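Local coordinates for SusD superfamily protein (Bacteroides vulgatus, PDB 3MYV) that probably captures polysaccharide at the cell outer membrane, at residues Thr12-Asp15 against Val16-Val20; Glu232-Val235 against Ala236-Val240. All coordinates share one frame; numbering follows the deposited sequence.

Overall arrangement
The two contacts are local arrangements, each within one continuous run of residues, and they follow one another along the chain without touching. Contact 1 is the first two turns of helix 13-27, with the N-cap residue Thr12 before them; contact 2 is the Tyr234-Trp238 aromatic pair in the loop between helix 206-223 and strand 248-252. Their centres lie 34 Å apart and their nearest atoms about 22 Å apart. The centre of contact 1 lies about 26 Å from the centre of the chain, that of contact 2 about 20 Å. Only contact 2 touches a 1,2-ethanediol, probably from the crystallisation liquor, and neither segment pair contains a residue of the sodium site.

Contact 1: residues Thr12-Asp15 against Val16-Val20; sequences TVTD and VDNAV
The carbonyl oxygen of Thr14 lies over one face of the Asn18 amide, 3.4 Å from its CG. The amide's ND2 also has Thr14 CG2 3.9 Å away, the two side chains lying side by side and pointing the same way. A water joins this amide to the Asp15 carboxylate: it donates to Asp15 OD1 and accepts from Asn18 ND2, at 2.9 Å and 3.3 Å respectively. Asp15 OD2 is approached from above the carboxylate plane by Thr12 N, which donates to it over 3.1 Å from 48° out of that plane; OD2 also accepts from the backbone N of Arg11. In return, Asp15 N donates to Thr12 OG1 at 3.0 Å and 165°. These reciprocal bonds form a capping box, with Thr12 as the N-cap residue. CG of Asp15 stands beside its own backbone N (chi1 -67°), which turns the carboxylate back toward the start of the helix, where it would probably also interact favourably with the helix dipole.

Behind the cap the ordinary helical ladder begins. Val16 N donates to Thr12 O, Asp17 N to Val13 O, Asn18 N to Thr14 O (3.0 Å) and Ala19 N to Asp15 O. CG2 of Val16 rests 3.5 Å from Thr12 O.

Helix 13-27 lays its apolar side against two others, and at the margin of this packing Asp17 forms a salt bridge with Arg186, a loop residue. Val13 meets Leu106 of helix 103-128, while Val16 and Ala19 reach Ile93 and Ile89 of helix 77-94, and Val20 touches both helices.

Contact 2: residues Glu232-Val235 against Ala236-Val240; sequences EKYV and AAWSV. With EDO (1,2-ethanediol), chain H.
Trp238 turns the edge of its indole, NE1 foremost, onto the face of Tyr234 four residues earlier, an edge-to-face aromatic pair within a loop. The tyrosine ring and the five-membered ring of the indole have centroids 5.0 Å apart and planes at 68°. NE1 stands 3.5 Å above the phenol plane, offset toward the rim, and is 3.6 Å from both CE2 and CZ of Tyr234. CG of Tyr234 lies anti to the backbone N (chi1 -172°), whereas that of Trp238 lies beside it (chi1 -68°); with these torsions the two side chains run side by side in the same direction. The phenol hydroxyl is hydrogen-bonded to Glu390, which helps to fix the ring that receives the indole.

The backbone that joins the two rings turns tightly. Trp238 N donates to Val235 O at 3.1 Å, although it meets that oxygen from well above the carbonyl plane. Ala237 N divides itself between Lys233 O and Tyr234 O, both weak bonds, and a water links Glu232 O to Ala236 N. Tyr234 O also lies 3.2 Å from CD1 of Trp238, obliquely to the indole, while Val235 O lies at the indole's edge, near its plane.

A 1,2-ethanediol, probably from the crystallisation liquor, lies over one face of the indole, its C2 3.5 Å from CE3 of Trp238, while its O2 donates to Ala237 O. Tyr229 also hydrogen-bonds this molecule, and Val330 and Arg333 of strand 329-333 touch the indole. A diol held against a tryptophan face, with polar groups beside it, resembles the aromatic platforms on which carbohydrate-binding proteins stack sugars; whether this surface site binds glycan is not established, but the arrangement is consistent with a saccharide-binding SusD-family protein.

Contact 1: residues Thr12-Asp15 against Val16-Val20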
# COMPACT_ATOMS: atom_id res chain seq x y z
N THR A 12 -3.21 10.31 30.88
CA THR A 12 -1.79 10.62 30.72
C THR A 12 -1.32 10.46 29.28
O THR A 12 -2.00 9.86 28.45
CB THR A 12 -0.93 9.69 31.58
OG1 THR A 12 -1.02 8.35 31.07
CG2 THR A 12 -1.37 9.71 33.06
N VAL A 13 -0.14 11.01 29.00
CA VAL A 13 0.55 10.78 27.72
C VAL A 13 0.80 9.28 27.46
O VAL A 13 0.70 8.81 26.32
CB VAL A 13 1.87 11.60 27.65
CG1 VAL A 13 2.72 11.16 26.48
CG2 VAL A 13 1.54 13.10 27.55
N THR A 14 1.08 8.52 28.52
CA THR A 14 1.22 7.07 28.40
C THR A 14 -0.10 6.43 27.91
O THR A 14 -0.10 5.62 26.99
CB THR A 14 1.72 6.44 29.71
OG1 THR A 14 3.09 6.82 29.89
CG2 THR A 14 1.65 4.92 29.67
N ASP A 15 -1.23 6.85 28.48
CA ASP A 15 -2.52 6.39 27.99
C ASP A 15 -2.66 6.69 26.50
O ASP A 15 -3.19 5.86 25.76
CB ASP A 15 -3.71 7.05 28.72
CG ASP A 15 -3.81 6.64 30.17
OD1 ASP A 15 -3.33 5.55 30.54
OD2 ASP A 15 -4.39 7.43 30.95
N VAL A 16 -2.21 7.87 26.07
CA VAL A 16 -2.32 8.24 24.66
C VAL A 16 -1.46 7.32 23.81
O VAL A 16 -1.91 6.86 22.76
CB VAL A 16 -1.99 9.71 24.38
CG1 VAL A 16 -2.05 9.98 22.87
CG2 VAL A 16 -3.01 10.64 25.15
N ASP A 17 -0.24 7.06 24.27
CA ASP A 17 0.69 6.19 23.52
C ASP A 17 0.05 4.81 23.33
O ASP A 17 0.10 4.23 22.23
CB ASP A 17 2.04 6.10 24.26
CG ASP A 17 3.13 5.41 23.46
OD1 ASP A 17 3.07 5.43 22.21
OD2 ASP A 17 4.07 4.86 24.07
N ASN A 18 -0.57 4.29 24.39
CA ASN A 18 -1.26 3.00 24.34
C ASN A 18 -2.44 2.99 23.40
O ASN A 18 -2.64 2.01 22.67
CB ASN A 18 -1.70 2.55 25.73
CG ASN A 18 -0.52 2.23 26.65
OD1 ASN A 18 0.56 1.84 26.19
ND2 ASN A 18 -0.72 2.42 27.94
N ALA A 19 -3.22 4.07 23.39
CA ALA A 19 -4.34 4.19 22.46
C ALA A 19 -3.81 4.17 21.02
O ALA A 19 -4.36 3.49 20.15
CB ALA A 19 -5.14 5.49 22.73
N VAL A 20 -2.72 4.91 20.77
CA VAL A 20 -2.17 5.01 19.41
C VAL A 20 -1.66 3.64 18.98
O VAL A 20 -1.97 3.19 17.87
CB VAL A 20 -1.07 6.12 19.28
CG1 VAL A 20 -0.36 6.04 17.91
CG2 VAL A 20 -1.72 7.51 19.49
O HOH W 1 -3.75 3.20 28.93

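Contact 2: residues Glu232-Val235 against Ala236-Val240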
# COMPACT_ATOMS: atom_id res chain seq x y z
N GLU A 232 23.72 -7.77 -3.17
CA GLU A 232 24.13 -9.05 -2.55
C GLU A 232 23.38 -9.37 -1.27
O GLU A 232 23.44 -10.50 -0.81
CB GLU A 232 25.63 -9.10 -2.21
CG GLU A 232 26.52 -8.22 -3.00
CD GLU A 232 26.45 -6.75 -2.54
OE1 GLU A 232 26.85 -6.42 -1.39
OE2 GLU A 232 25.98 -5.95 -3.37
N LYS A 233 22.71 -8.37 -0.69
CA LYS A 233 21.98 -8.55 0.55
C LYS A 233 20.46 -8.44 0.37
O LYS A 233 19.72 -8.45 1.35
CB LYS A 233 22.41 -7.47 1.53
CG LYS A 233 23.90 -7.37 1.72
CD LYS A 233 24.40 -8.41 2.67
CE LYS A 233 25.83 -8.08 3.09
NZ LYS A 233 26.48 -9.29 3.67
N TYR A 234 20.01 -8.25 -0.85
CA TYR A 234 18.59 -8.00 -1.14
C TYR A 234 17.67 -9.17 -0.73
O TYR A 234 16.68 -8.97 -0.02
CB TYR A 234 18.41 -7.69 -2.63
CG TYR A 234 17.03 -7.23 -3.02
CD1 TYR A 234 16.65 -5.91 -2.90
CD2 TYR A 234 16.10 -8.14 -3.53
CE1 TYR A 234 15.39 -5.50 -3.31
CE2 TYR A 234 14.85 -7.74 -3.91
CZ TYR A 234 14.49 -6.43 -3.78
OH TYR A 234 13.25 -6.02 -4.18
N VAL A 235 18.00 -10.39 -1.15
CA VAL A 235 17.14 -11.53 -0.80
C VAL A 235 17.07 -11.70 0.71
O VAL A 235 15.98 -11.86 1.29
CB VAL A 235 17.59 -12.82 -1.50
CG1 VAL A 235 16.81 -14.02 -0.95
CG2 VAL A 235 17.40 -12.70 -2.99
N ALA A 236 18.23 -11.65 1.37
CA ALA A 236 18.27 -11.79 2.85
C ALA A 236 17.49 -10.71 3.59
O ALA A 236 17.09 -10.89 4.76
CB ALA A 236 19.74 -11.85 3.36
N ALA A 237 17.29 -9.56 2.94
CA ALA A 237 16.58 -8.43 3.55
C ALA A 237 15.08 -8.70 3.73
O ALA A 237 14.40 -8.01 4.50
CB ALA A 237 16.80 -7.13 2.72
N TRP A 238 14.59 -9.73 3.03
CA TRP A 238 13.18 -10.13 3.10
C TRP A 238 12.90 -11.23 4.10
O TRP A 238 11.76 -11.72 4.18
CB TRP A 238 12.66 -10.52 1.70
CG TRP A 238 12.60 -9.35 0.82
CD1 TRP A 238 13.51 -8.98 -0.13
CD2 TRP A 238 11.61 -8.31 0.84
NE1 TRP A 238 13.13 -7.79 -0.72
CE2 TRP A 238 11.97 -7.36 -0.13
CE3 TRP A 238 10.43 -8.11 1.58
CZ2 TRP A 238 11.21 -6.22 -0.36
CZ3 TRP A 238 9.69 -6.98 1.35
CH2 TRP A 238 10.08 -6.05 0.39
N SER A 239 13.90 -11.58 4.91
CA SER A 239 13.77 -12.62 5.90
C SER A 239 13.12 -12.15 7.20
O SER A 239 13.35 -11.02 7.65
CB SER A 239 15.16 -13.18 6.25
OG SER A 239 15.08 -14.16 7.27
N VAL A 240 12.42 -13.07 7.84
CA VAL A 240 11.95 -12.88 9.21
C VAL A 240 13.09 -12.63 10.19
O VAL A 240 12.86 -12.16 11.29
CB VAL A 240 11.12 -14.10 9.72
CG1 VAL A 240 9.88 -14.29 8.87
CG2 VAL A 240 11.98 -15.38 9.77
C1 EDO H . 11.88 -4.49 3.16
O1 EDO H . 12.27 -3.64 4.24
C2 EDO H . 12.54 -5.86 3.29
O2 EDO H . 12.05 -6.51 4.45
O HOH W 2 20.86 -11.87 0.11